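Local coordinates for thioredoxin (Thermosipho africanus, PDB 6MOS), which probably works as a small thiol-disulfide oxidoreductase that exchanges electrons with partner proteins through a CxxC disulfide, at residues Y32-K37 / I59-V64; C38-A43 / T78-I83; P46-I51 / F98-V103; K53-D58 / T106-L111. One frame throughout, in Å; residues are numbered along the deposited sequence.

Interactions 1 and 2 both reach the four-stranded sheet: 1 joins its parallel strands 29-34 and 58-63, and 2 sets the disulfide at the start of helix 39-55 against the approach to strand 81-86. Interactions 3 and 4 share another pair, helices 39-55 and 100-115, holding them together at successive levels. The chemistry follows the place. Interaction 1, partly buried, is knit by backbone hydrogen bonds and a charged cluster at its loop end. Interaction 3 is buried and aliphatic. Interactions 2 and 4 lie at the surface, about 19 Å apart between centres; sulfur and proline meet in one, a phenylalanine ring and aliphatic groups in the other.

Interaction 1: Y32-K37 / I59-V64; sequences YFKNDK and IEVIDV. With TAM (tris(hydroxyethyl)aminomethane), chain B.
The Y32 ring meets V61 at its edge, where CG1 lies near the ring plane 4.1 Å from CD2. On the other side of the sheet, CG1 of V64 sits at the edge of the F33 ring, 3.9 Å from F33 CB, while I62 runs alongside F33 and brings its CD1 obliquely to 3.6 Å from CE2. The parallel ladder runs Y32 N to E60 O, I62 N to Y32 O, K34 N to I62 O and V64 N to K34 O. On the Y32 side, K34 bends at its second torsion (chi2 86°) and carries its amine to D63. K34 NZ takes the anti lone pair of D63 OD2 at 2.8 Å and bridges to D36 OD1, 2.8 Å away, which it meets from above the carboxylate plane. K34 probably eases the repulsion between two acids whose OD2 atoms are 4.0 Å apart; a water links D63 OD2 to D36 N. Along the outer strand, V61 N donates to O4 of the bound tris(hydroxyethyl)aminomethane at 2.8 Å, and I59 O accepts from its O5. Strands 29-34 and 58-63, joined through helix 39-55, form a beta-alpha-beta unit of the thioredoxin fold.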
loop_
_atom_site.group_PDB
_atom_site.type_symbol
_atom_site.label_atom_id
_atom_site.label_comp_id
_atom_site.label_asym_id
_atom_site.label_seq_id
_atom_site.Cartn_x
_atom_site.Cartn_y
_atom_site.Cartn_z
ATOM N N TYR A 32 0.531 -3.791 0.237
ATOM C CA TYR A 32 1.872 -3.314 0.572
ATOM C C TYR A 32 2.865 -4.328 0.026
ATOM O O TYR A 32 2.904 -5.463 0.501
ATOM C CB TYR A 32 2.018 -3.169 2.082
ATOM C CG TYR A 32 3.348 -2.612 2.519
ATOM C CD1 TYR A 32 3.623 -1.270 2.371
ATOM C CD2 TYR A 32 4.312 -3.428 3.095
ATOM C CE1 TYR A 32 4.844 -0.752 2.760
ATOM C CE2 TYR A 32 5.546 -2.919 3.493
ATOM C CZ TYR A 32 5.799 -1.578 3.319
ATOM O OH TYR A 32 7.014 -1.043 3.716
ATOM N N PHE A 33 3.662 -3.927 -0.961
ATOM C CA PHE A 33 4.617 -4.821 -1.611
ATOM C C PHE A 33 6.002 -4.590 -1.029
ATOM O O PHE A 33 6.472 -3.450 -0.968
ATOM C CB PHE A 33 4.639 -4.610 -3.125
ATOM C CG PHE A 33 3.311 -4.873 -3.794
ATOM C CD1 PHE A 33 2.349 -3.873 -3.873
ATOM C CD2 PHE A 33 3.031 -6.116 -4.343
ATOM C CE1 PHE A 33 1.120 -4.108 -4.491
ATOM C CE2 PHE A 33 1.805 -6.365 -4.962
ATOM C CZ PHE A 33 0.850 -5.365 -5.034
ATOM N N LYS A 34 6.651 -5.670 -0.598
ATOM C CA LYS A 34 7.914 -5.543 0.115
ATOM C C LYS A 34 8.808 -6.727 -0.224
ATOM O O LYS A 34 8.399 -7.677 -0.893
ATOM C CB LYS A 34 7.679 -5.439 1.635
ATOM C CG LYS A 34 6.888 -6.613 2.271
ATOM C CD LYS A 34 7.816 -7.785 2.650
ATOM C CE LYS A 34 7.074 -8.901 3.372
ATOM N NZ LYS A 34 8.060 -9.879 3.932
ATOM N N ASN A 35 10.051 -6.654 0.239
ATOM C CA ASN A 35 10.834 -7.861 0.431
ATOM C C ASN A 35 11.611 -7.699 1.728
ATOM O O ASN A 35 11.644 -6.618 2.328
ATOM C CB ASN A 35 11.710 -8.169 -0.788
ATOM C CG ASN A 35 12.855 -7.219 -0.949
ATOM O OD1 ASN A 35 13.606 -6.956 -0.014
ATOM N ND2 ASN A 35 13.006 -6.705 -2.159
ATOM N N ASP A 36 12.199 -8.787 2.202
ATOM C CA ASP A 36 12.766 -8.720 3.539
ATOM C C ASP A 36 14.192 -8.185 3.539
ATOM O O ASP A 36 14.795 -8.075 4.610
ATOM C CB ASP A 36 12.682 -10.087 4.224
ATOM C CG ASP A 36 11.303 -10.348 4.820
ATOM O OD1 ASP A 36 10.549 -9.372 5.046
ATOM O OD2 ASP A 36 10.965 -11.523 5.068
ATOM N N LYS A 37 14.730 -7.832 2.374
ATOM C CA LYS A 37 16.033 -7.182 2.279
ATOM C C LYS A 37 15.926 -5.674 2.105
ATOM O O LYS A 37 16.956 -4.990 1.979
ATOM C CB LYS A 37 16.829 -7.779 1.122
ATOM C CG LYS A 37 17.286 -9.196 1.403
ATOM C CD LYS A 37 17.988 -9.816 0.205
ATOM C CE LYS A 37 16.985 -10.286 -0.832
ATOM N NZ LYS A 37 17.542 -11.364 -1.690
ATOM N N ILE A 59 -5.482 -4.823 4.957
ATOM C CA ILE A 59 -4.158 -4.627 4.383
ATOM C C ILE A 59 -3.552 -5.985 4.088
ATOM O O ILE A 59 -3.562 -6.879 4.942
ATOM C CB ILE A 59 -3.225 -3.807 5.296
ATOM C CG1 ILE A 59 -1.860 -3.656 4.626
ATOM C CG2 ILE A 59 -3.077 -4.455 6.671
ATOM C CD1 ILE A 59 -0.971 -2.626 5.290
ATOM N N GLU A 60 -3.041 -6.152 2.880
ATOM C CA GLU A 60 -2.361 -7.378 2.504
ATOM C C GLU A 60 -0.888 -7.054 2.305
ATOM O O GLU A 60 -0.555 -6.146 1.538
ATOM C CB GLU A 60 -2.964 -7.966 1.237
ATOM C CG GLU A 60 -2.293 -9.264 0.847
ATOM C CD GLU A 60 -2.919 -9.921 -0.367
ATOM O OE1 GLU A 60 -3.850 -9.331 -0.965
ATOM O OE2 GLU A 60 -2.456 -11.032 -0.725
ATOM N N VAL A 61 -0.018 -7.761 3.018
ATOM C CA VAL A 61 1.424 -7.560 2.893
ATOM C C VAL A 61 1.945 -8.641 1.957
ATOM O O VAL A 61 1.722 -9.836 2.189
ATOM C CB VAL A 61 2.125 -7.598 4.259
ATOM C CG1 VAL A 61 3.619 -7.323 4.092
ATOM C CG2 VAL A 61 1.512 -6.563 5.187
ATOM N N ILE A 62 2.588 -8.227 0.870
ATOM C CA ILE A 62 2.926 -9.116 -0.232
ATOM C C ILE A 62 4.437 -9.091 -0.390
ATOM O O ILE A 62 5.023 -8.018 -0.582
ATOM C CB ILE A 62 2.229 -8.691 -1.533
ATOM C CG1 ILE A 62 0.714 -8.721 -1.334
ATOM C CG2 ILE A 62 2.665 -9.581 -2.706
ATOM C CD1 ILE A 62 -0.063 -8.009 -2.405
ATOM N N ASP A 63 5.065 -10.263 -0.295
ATOM C CA ASP A 63 6.508 -10.373 -0.455
ATOM C C ASP A 63 6.801 -10.695 -1.915
ATOM O O ASP A 63 6.476 -11.787 -2.395
ATOM C CB ASP A 63 7.092 -11.432 0.475
ATOM C CG ASP A 63 8.606 -11.336 0.552
ATOM O OD1 ASP A 63 9.254 -11.679 -0.456
ATOM O OD2 ASP A 63 9.130 -10.900 1.599
ATOM N N VAL A 64 7.445 -9.753 -2.613
ATOM C CA VAL A 64 7.612 -9.881 -4.059
ATOM C C VAL A 64 8.633 -10.949 -4.417
ATOM O O VAL A 64 8.662 -11.411 -5.563
ATOM C CB VAL A 64 7.988 -8.524 -4.685
ATOM C CG1 VAL A 64 6.916 -7.500 -4.346
ATOM C CG2 VAL A 64 9.385 -8.050 -4.230
HETATM C C TAM B . -4.036 -11.121 5.121
HETATM C C1 TAM B . -2.658 -11.592 4.622
HETATM C C2 TAM B . -4.022 -9.673 5.578
HETATM C C3 TAM B . -5.041 -11.363 3.975
HETATM C C4 TAM B . -1.467 -10.898 5.269
HETATM C C5 TAM B . -4.253 -9.544 7.086
HETATM C C6 TAM B . -5.986 -10.213 3.630
HETATM N N TAM B . -4.418 -11.943 6.264
HETATM O O4 TAM B . -0.892 -10.072 4.298
HETATM O O5 TAM B . -4.044 -8.220 7.506
HETATM O O6 TAM B . -7.146 -10.198 4.444
HETATM O O HOH W 1 11.843 -11.241 0.864
#

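Interaction 2: C38-A43 / T78-I83; sequences CSVCKA and TVPTVI
Different first torsions bring the two sulfurs together against V79 and P80: C38 SG stands anti to its own backbone N (chi1 164°), whereas C41 SG lies beside its N (chi1 -57°). The disulfide so formed, 2.1 Å between C38 SG and C41 SG, spans the first turn of the helix, with C38 at the N-cap and C38 O accepting from K42 N. C41 SG makes the closer approach to the facing loop, resting 3.5 Å from P80 N and 3.7 Å from V79 CB, and the ring of P80 also touches it through CD. C38 meets the same pair more lightly, its SG 3.9 Å from P80 CD and its CB 4.0 Å from V79 CG2. Nearer solvent, V40 crosses the proline at about a right angle, CG1 to P80 CG at 4.0 Å. The peptide bond before P80 is cis. A CxxC pair at a helix start, facing a cis-proline, is the signature of the thioredoxin active site, consistent with redox exchange at this disulfide. No hydrogen bond joins the segments; the loop is braced from within by T81 OG1, which donates to T78 O at 2.6 Å. Around the contact, Y32 of strand 29-34 ties its OH to C41 O and packs on P80. V79 leans on N35 and V64, and T81 pairs through its backbone with F33, where strand 81-86 joins the sheet beside strand 29-34.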
loop_
_atom_site.group_PDB
_atom_site.type_symbol
_atom_site.label_atom_id
_atom_site.label_comp_id
_atom_site.label_asym_id
_atom_site.label_seq_id
_atom_site.Cartn_x
_atom_site.Cartn_y
_atom_site.Cartn_z
ATOM N N CYS A 38 14.711 -5.140 2.112
ATOM C CA CYS A 38 14.443 -3.722 1.868
ATOM C C CYS A 38 14.277 -3.003 3.206
ATOM O O CYS A 38 13.314 -3.247 3.945
ATOM C CB CYS A 38 13.207 -3.577 0.982
ATOM S SG CYS A 38 12.393 -1.941 0.897
ATOM N N SER A 39 15.205 -2.088 3.504
ATOM C CA SER A 39 15.205 -1.449 4.812
ATOM C C SER A 39 14.120 -0.389 4.929
ATOM O O SER A 39 13.507 -0.243 5.995
ATOM C CB SER A 39 16.584 -0.840 5.088
ATOM O OG SER A 39 17.588 -1.836 5.025
ATOM N N VAL A 40 13.884 0.383 3.865
ATOM C CA VAL A 40 12.764 1.318 3.892
ATOM C C VAL A 40 11.454 0.561 4.089
ATOM O O VAL A 40 10.552 1.034 4.790
ATOM C CB VAL A 40 12.744 2.170 2.610
ATOM C CG1 VAL A 40 11.504 3.037 2.553
ATOM C CG2 VAL A 40 14.013 3.044 2.535
ATOM N N CYS A 41 11.342 -0.639 3.504
ATOM C CA CYS A 41 10.116 -1.436 3.673
ATOM C C CYS A 41 9.896 -1.839 5.124
ATOM O O CYS A 41 8.762 -1.792 5.625
ATOM C CB CYS A 41 10.153 -2.706 2.819
ATOM S SG CYS A 41 10.384 -2.491 1.059
ATOM N N LYS A 42 10.954 -2.297 5.798
ATOM C CA LYS A 42 10.821 -2.714 7.193
ATOM C C LYS A 42 10.388 -1.555 8.083
ATOM O O LYS A 42 9.537 -1.723 8.966
ATOM C CB LYS A 42 12.141 -3.291 7.694
ATOM C CG LYS A 42 12.619 -4.508 6.945
ATOM C CD LYS A 42 13.870 -5.044 7.608
ATOM C CE LYS A 42 14.618 -5.966 6.688
ATOM N NZ LYS A 42 16.055 -5.608 6.559
ATOM N N ALA A 43 10.975 -0.375 7.874
ATOM C CA ALA A 43 10.640 0.796 8.677
ATOM C C ALA A 43 9.223 1.277 8.394
ATOM O O ALA A 43 8.536 1.775 9.297
ATOM C CB ALA A 43 11.647 1.926 8.410
ATOM N N THR A 78 9.388 -2.254 -7.956
ATOM C CA THR A 78 10.183 -1.697 -6.876
ATOM C C THR A 78 9.438 -1.850 -5.559
ATOM O O THR A 78 8.207 -1.887 -5.522
ATOM C CB THR A 78 10.505 -0.211 -7.119
ATOM O OG1 THR A 78 11.241 0.296 -5.999
ATOM C CG2 THR A 78 9.237 0.603 -7.338
ATOM N N VAL A 79 10.194 -1.946 -4.473
ATOM C CA VAL A 79 9.593 -1.923 -3.142
ATOM C C VAL A 79 10.242 -0.806 -2.329
ATOM O O VAL A 79 11.421 -0.482 -2.542
ATOM C CB VAL A 79 9.704 -3.297 -2.451
ATOM C CG1 VAL A 79 8.896 -4.300 -3.218
ATOM C CG2 VAL A 79 11.146 -3.775 -2.423
ATOM N N PRO A 80 9.520 -0.166 -1.405
ATOM C CA PRO A 80 8.100 -0.475 -1.172
ATOM C C PRO A 80 7.204 0.050 -2.290
ATOM O O PRO A 80 7.536 1.059 -2.924
ATOM C CB PRO A 80 7.812 0.221 0.156
ATOM C CG PRO A 80 8.764 1.385 0.176
ATOM C CD PRO A 80 10.031 0.865 -0.482
ATOM N N THR A 81 6.102 -0.648 -2.574
ATOM C CA THR A 81 5.036 -0.098 -3.395
ATOM C C THR A 81 3.752 -0.209 -2.589
ATOM O O THR A 81 3.523 -1.221 -1.925
ATOM C CB THR A 81 4.892 -0.816 -4.758
ATOM O OG1 THR A 81 6.021 -0.539 -5.604
ATOM C CG2 THR A 81 3.613 -0.391 -5.478
ATOM N N VAL A 82 2.948 0.849 -2.606
ATOM C CA VAL A 82 1.674 0.882 -1.895
ATOM C C VAL A 82 0.575 1.092 -2.922
ATOM O O VAL A 82 0.648 2.019 -3.733
ATOM C CB VAL A 82 1.637 1.986 -0.821
ATOM C CG1 VAL A 82 0.263 2.038 -0.181
ATOM C CG2 VAL A 82 2.682 1.725 0.242
ATOM N N ILE A 83 -0.441 0.228 -2.902
ATOM C CA ILE A 83 -1.588 0.388 -3.783
ATOM C C ILE A 83 -2.818 0.490 -2.897
ATOM O O ILE A 83 -3.032 -0.366 -2.035
ATOM C CB ILE A 83 -1.715 -0.773 -4.786
ATOM C CG1 ILE A 83 -0.455 -0.881 -5.655
ATOM C CG2 ILE A 83 -2.916 -0.568 -5.700
ATOM C CD1 ILE A 83 -0.579 -1.903 -6.763
#

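Interaction 3: P46-I51 / F98-V103; sequences PKIQTI and FSISEV
I51 and I100 reach toward each other tip to tip, and here the contact is tight: I51 CD1 lies 3.5 Å from I100 CG1, closer than carbons usually pack, and 3.7 Å from I100 CD1. I100 can offer both atoms because its CG1 branch stands anti to the backbone N (chi1 -163°), which points it at the facing helix. Deeper in, I48 CD1 touches two partners, V103 CG1 at 3.8 Å and I100 CD1 at 4.1 Å, meeting the valine side chain at about a right angle. This is where helices 39-55 and 100-115 pack together on one face of the thioredoxin-fold sheet, I48 resting on I30 and Y32 and V103 on V82 and I84. With I100 cut back to an alanine, I51 CD1 would probably lose the partner it meets end-on and I48 CD1 one of its two neighbours, opening a gap between the helices. Toward solvent the packing thins. K47 gives no more than its CB, 4.2 Å from I100 CG1, before the rest of its chain leads away from the contact. On helix 39-55, I100 also touches M44.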
loop_
_atom_site.group_PDB
_atom_site.type_symbol
_atom_site.label_atom_id
_atom_site.label_comp_id
_atom_site.label_asym_id
_atom_site.label_seq_id
_atom_site.Cartn_x
_atom_site.Cartn_y
_atom_site.Cartn_z
ATOM N N PRO A 46 5.362 -1.107 9.896
ATOM C CA PRO A 46 4.488 -0.860 11.055
ATOM C C PRO A 46 3.659 0.403 10.918
ATOM O O PRO A 46 2.528 0.450 11.421
ATOM C CB PRO A 46 5.473 -0.781 12.230
ATOM C CG PRO A 46 6.766 -0.443 11.620
ATOM C CD PRO A 46 6.784 -1.098 10.284
ATOM N N LYS A 47 4.175 1.426 10.236
ATOM C CA LYS A 47 3.381 2.622 9.998
ATOM C C LYS A 47 2.181 2.304 9.122
ATOM O O LYS A 47 1.050 2.688 9.436
ATOM C CB LYS A 47 4.236 3.705 9.344
ATOM C CG LYS A 47 5.554 4.018 10.044
ATOM C CD LYS A 47 6.311 5.090 9.263
ATOM C CE LYS A 47 7.688 5.395 9.852
ATOM N NZ LYS A 47 7.591 6.195 11.105
ATOM N N ILE A 48 2.413 1.609 8.004
ATOM C CA ILE A 48 1.311 1.349 7.084
ATOM C C ILE A 48 0.292 0.429 7.738
ATOM O O ILE A 48 -0.915 0.579 7.522
ATOM C CB ILE A 48 1.836 0.795 5.741
ATOM C CG1 ILE A 48 0.723 0.787 4.688
ATOM C CG2 ILE A 48 2.427 -0.597 5.880
ATOM C CD1 ILE A 48 0.309 2.183 4.237
ATOM N N GLN A 49 0.748 -0.497 8.582
ATOM C CA GLN A 49 -0.184 -1.355 9.310
ATOM C C GLN A 49 -1.031 -0.549 10.282
ATOM O O GLN A 49 -2.239 -0.786 10.411
ATOM C CB GLN A 49 0.589 -2.441 10.049
ATOM C CG GLN A 49 1.177 -3.470 9.127
ATOM C CD GLN A 49 1.738 -4.658 9.872
ATOM O OE1 GLN A 49 1.565 -5.800 9.450
ATOM N NE2 GLN A 49 2.418 -4.395 10.988
ATOM N N THR A 50 -0.415 0.407 10.973
ATOM C CA THR A 50 -1.164 1.242 11.899
ATOM C C THR A 50 -2.172 2.105 11.157
ATOM O O THR A 50 -3.324 2.228 11.589
ATOM C CB THR A 50 -0.189 2.092 12.711
ATOM O OG1 THR A 50 0.469 1.258 13.675
ATOM C CG2 THR A 50 -0.916 3.231 13.416
ATOM N N ILE A 51 -1.757 2.690 10.029
ATOM C CA ILE A 51 -2.672 3.451 9.178
ATOM C C ILE A 51 -3.900 2.618 8.838
ATOM O O ILE A 51 -5.041 3.093 8.918
ATOM C CB ILE A 51 -1.947 3.916 7.903
ATOM C CG1 ILE A 51 -0.875 4.948 8.244
ATOM C CG2 ILE A 51 -2.926 4.488 6.890
ATOM C CD1 ILE A 51 0.188 5.070 7.170
ATOM N N PHE A 98 7.915 8.457 -2.518
ATOM C CA PHE A 98 6.725 8.874 -1.791
ATOM C C PHE A 98 7.003 8.771 -0.299
ATOM O O PHE A 98 7.846 7.977 0.136
ATOM C CB PHE A 98 5.511 8.020 -2.168
ATOM C CG PHE A 98 5.598 6.602 -1.696
ATOM C CD1 PHE A 98 6.284 5.644 -2.438
ATOM C CD2 PHE A 98 4.974 6.211 -0.521
ATOM C CE1 PHE A 98 6.347 4.335 -2.006
ATOM C CE2 PHE A 98 5.045 4.894 -0.079
ATOM C CZ PHE A 98 5.728 3.959 -0.826
ATOM N N SER A 99 6.298 9.591 0.475
ATOM C CA SER A 99 6.354 9.554 1.926
ATOM C C SER A 99 5.090 8.912 2.471
ATOM O O SER A 99 4.059 8.858 1.795
ATOM C CB SER A 99 6.502 10.962 2.512
ATOM O OG SER A 99 5.350 11.737 2.220
ATOM N N ILE A 100 5.165 8.450 3.720
ATOM C CA ILE A 100 3.995 7.806 4.308
ATOM C C ILE A 100 2.864 8.807 4.502
ATOM O O ILE A 100 1.693 8.420 4.497
ATOM C CB ILE A 100 4.382 7.095 5.620
ATOM C CG1 ILE A 100 3.321 6.081 6.018
ATOM C CG2 ILE A 100 4.590 8.083 6.749
ATOM C CD1 ILE A 100 3.315 4.849 5.136
ATOM N N SER A 101 3.178 10.106 4.613
ATOM C CA SER A 101 2.118 11.103 4.754
ATOM C C SER A 101 1.253 11.203 3.499
ATOM O O SER A 101 0.043 11.454 3.604
ATOM C CB SER A 101 2.721 12.466 5.094
ATOM O OG SER A 101 3.636 12.872 4.099
ATOM N N GLU A 102 1.842 11.008 2.314
ATOM C CA GLU A 102 1.055 11.014 1.081
ATOM C C GLU A 102 0.008 9.914 1.093
ATOM O O GLU A 102 -1.114 10.115 0.618
ATOM C CB GLU A 102 1.948 10.836 -0.143
ATOM C CG GLU A 102 3.076 11.831 -0.273
ATOM C CD GLU A 102 3.936 11.526 -1.475
ATOM O OE1 GLU A 102 3.386 11.057 -2.495
ATOM O OE2 GLU A 102 5.161 11.731 -1.399
ATOM N N VAL A 103 0.361 8.738 1.620
ATOM C CA VAL A 103 -0.588 7.632 1.690
ATOM C C VAL A 103 -1.759 7.989 2.595
ATOM O O VAL A 103 -2.926 7.791 2.239
ATOM C CB VAL A 103 0.116 6.349 2.167
ATOM C CG1 VAL A 103 -0.884 5.190 2.246
ATOM C CG2 VAL A 103 1.265 6.017 1.227
#

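Interaction 4: K53-D58 / T106-L111; sequences KNFDID and TIERYL
I107 and L111, two of the residues that meet F55, are one helical turn apart, in a stretch whose tightest polar link is the backbone bond from Y110 N to T106 O, 2.9 Å; the next, L111 N to I107 O, joins the two residues themselves. Across from them, the F55 ring takes I107 CG2 over one face in a CH-pi contact, the methyl 3.9 Å from the ring centroid and 9° off the normal. I107 aims that methyl because CG2, rather than CG1, is the branch standing anti to its backbone N. The same methyl touches I57 CD1 at 3.8 Å, where the two isoleucines slide past each other in opposite directions. Two groups come to the ring obliquely: L111 CD1 lies 3.7 Å from F55 CD1, and E108 CG lies 3.6 Å from F55 CZ, its carboxylate almost perpendicular to the ring. Were F55 trimmed to an alanine, I107 CG2 is likely to lose its aromatic cover and the chains of L111 and E108 to be freer to turn. Just beyond F55 the chain leaves the helix at D56 (phi 53°) in a Schellman motif, which lets I57 face helix 100-115 as well and pack on I30. The arrangement is that of a capped helix end inside a beta-alpha-beta unit of the thioredoxin fold, where helix 39-55 hands over to strand 58-63 beside the C-terminal helix.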
loop_
_atom_site.group_PDB
_atom_site.type_symbol
_atom_site.label_atom_id
_atom_site.label_comp_id
_atom_site.label_asym_id
_atom_site.label_seq_id
_atom_site.Cartn_x
_atom_site.Cartn_y
_atom_site.Cartn_z
ATOM N N LYS A 53 -5.136 -0.103 10.388
ATOM C CA LYS A 53 -5.927 -0.284 11.600
ATOM C C LYS A 53 -6.665 0.997 11.967
ATOM O O LYS A 53 -7.815 0.956 12.419
ATOM C CB LYS A 53 -5.015 -0.734 12.743
ATOM C CG LYS A 53 -5.721 -0.947 14.070
ATOM C CD LYS A 53 -4.950 -0.311 15.225
ATOM C CE LYS A 53 -5.467 -0.787 16.588
ATOM N NZ LYS A 53 -6.960 -0.849 16.694
ATOM N N ASN A 54 -6.020 2.150 11.765
ATOM C CA ASN A 54 -6.619 3.431 12.123
ATOM C C ASN A 54 -7.853 3.742 11.287
ATOM O O ASN A 54 -8.770 4.418 11.768
ATOM C CB ASN A 54 -5.591 4.541 11.956
ATOM C CG ASN A 54 -5.674 5.566 13.047
ATOM O OD1 ASN A 54 -5.086 5.398 14.118
ATOM N ND2 ASN A 54 -6.409 6.644 12.790
ATOM N N PHE A 55 -7.892 3.276 10.038
ATOM C CA PHE A 55 -9.021 3.512 9.148
ATOM C C PHE A 55 -9.891 2.278 8.958
ATOM O O PHE A 55 -10.819 2.312 8.141
ATOM C CB PHE A 55 -8.536 4.007 7.781
ATOM C CG PHE A 55 -7.922 5.374 7.806
ATOM C CD1 PHE A 55 -8.717 6.504 7.744
ATOM C CD2 PHE A 55 -6.545 5.533 7.867
ATOM C CE1 PHE A 55 -8.154 7.764 7.754
ATOM C CE2 PHE A 55 -5.971 6.794 7.879
ATOM C CZ PHE A 55 -6.777 7.913 7.823
ATOM N N ASP A 56 -9.613 1.193 9.683
ATOM C CA ASP A 56 -10.344 -0.062 9.538
ATOM C C ASP A 56 -10.369 -0.521 8.084
ATOM O O ASP A 56 -11.413 -0.882 7.540
ATOM C CB ASP A 56 -11.761 0.065 10.093
ATOM C CG ASP A 56 -11.773 0.410 11.557
ATOM O OD1 ASP A 56 -11.497 -0.497 12.369
ATOM O OD2 ASP A 56 -12.053 1.581 11.895
ATOM N N ILE A 57 -9.202 -0.490 7.442
ATOM C CA ILE A 57 -9.050 -0.941 6.064
ATOM C C ILE A 57 -8.212 -2.212 6.069
ATOM O O ILE A 57 -7.185 -2.276 6.757
ATOM C CB ILE A 57 -8.405 0.149 5.189
ATOM C CG1 ILE A 57 -9.364 1.328 5.007
ATOM C CG2 ILE A 57 -7.981 -0.417 3.831
ATOM C CD1 ILE A 57 -8.731 2.492 4.254
ATOM N N ASP A 58 -8.661 -3.229 5.325
ATOM C CA ASP A 58 -7.871 -4.445 5.164
ATOM C C ASP A 58 -6.525 -4.103 4.550
ATOM O O ASP A 58 -6.425 -3.201 3.717
ATOM C CB ASP A 58 -8.584 -5.450 4.258
ATOM C CG ASP A 58 -9.764 -6.113 4.923
ATOM O OD1 ASP A 58 -9.884 -6.033 6.166
ATOM O OD2 ASP A 58 -10.561 -6.723 4.189
ATOM N N THR A 106 -4.048 10.526 0.885
ATOM C CA THR A 106 -4.905 9.971 -0.159
ATOM C C THR A 106 -6.068 9.199 0.446
ATOM O O THR A 106 -7.207 9.307 -0.029
ATOM C CB THR A 106 -4.092 9.073 -1.098
ATOM O OG1 THR A 106 -3.112 9.859 -1.788
ATOM C CG2 THR A 106 -4.990 8.394 -2.119
ATOM N N ILE A 107 -5.800 8.421 1.500
ATOM C CA ILE A 107 -6.868 7.675 2.155
ATOM C C ILE A 107 -7.904 8.633 2.727
ATOM O O ILE A 107 -9.114 8.424 2.580
ATOM C CB ILE A 107 -6.287 6.741 3.235
ATOM C CG1 ILE A 107 -5.369 5.706 2.595
ATOM C CG2 ILE A 107 -7.392 6.056 4.011
ATOM C CD1 ILE A 107 -4.814 4.667 3.571
ATOM N N GLU A 108 -7.448 9.723 3.351
ATOM C CA GLU A 108 -8.392 10.671 3.938
ATOM C C GLU A 108 -9.204 11.387 2.868
ATOM O O GLU A 108 -10.434 11.497 2.988
ATOM C CB GLU A 108 -7.651 11.670 4.826
ATOM C CG GLU A 108 -7.357 11.096 6.195
ATOM C CD GLU A 108 -6.800 12.112 7.169
ATOM O OE1 GLU A 108 -6.209 13.115 6.716
ATOM O OE2 GLU A 108 -6.956 11.901 8.393
ATOM N N ARG A 109 -8.550 11.858 1.807
ATOM C CA ARG A 109 -9.278 12.533 0.735
ATOM C C ARG A 109 -10.289 11.603 0.083
ATOM O O ARG A 109 -11.423 12.012 -0.203
ATOM C CB ARG A 109 -8.307 13.076 -0.314
ATOM C CG ARG A 109 -7.402 14.204 0.163
ATOM C CD ARG A 109 -6.999 15.114 -0.991
ATOM N NE ARG A 109 -6.769 14.369 -2.227
ATOM C CZ ARG A 109 -5.621 13.773 -2.540
ATOM N NH1 ARG A 109 -4.595 13.826 -1.702
ATOM N NH2 ARG A 109 -5.506 13.116 -3.690
ATOM N N TYR A 110 -9.901 10.344 -0.164
ATOM C CA TYR A 110 -10.834 9.408 -0.782
ATOM C C TYR A 110 -12.037 9.154 0.115
ATOM O O TYR A 110 -13.180 9.106 -0.362
ATOM C CB TYR A 110 -10.137 8.088 -1.117
ATOM C CG TYR A 110 -11.048 7.142 -1.871
ATOM C CD1 TYR A 110 -11.327 7.344 -3.219
ATOM C CD2 TYR A 110 -11.646 6.067 -1.232
ATOM C CE1 TYR A 110 -12.157 6.497 -3.908
ATOM C CE2 TYR A 110 -12.485 5.205 -1.917
ATOM C CZ TYR A 110 -12.731 5.426 -3.255
ATOM O OH TYR A 110 -13.559 4.569 -3.935
ATOM N N LEU A 111 -11.809 8.997 1.420
ATOM C CA LEU A 111 -12.938 8.765 2.320
ATOM C C LEU A 111 -13.811 10.008 2.434
ATOM O O LEU A 111 -15.042 9.900 2.533
ATOM C CB LEU A 111 -12.436 8.321 3.693
ATOM C CG LEU A 111 -11.904 6.882 3.697
ATOM C CD1 LEU A 111 -11.293 6.527 5.038
ATOM C CD2 LEU A 111 -13.013 5.904 3.339
#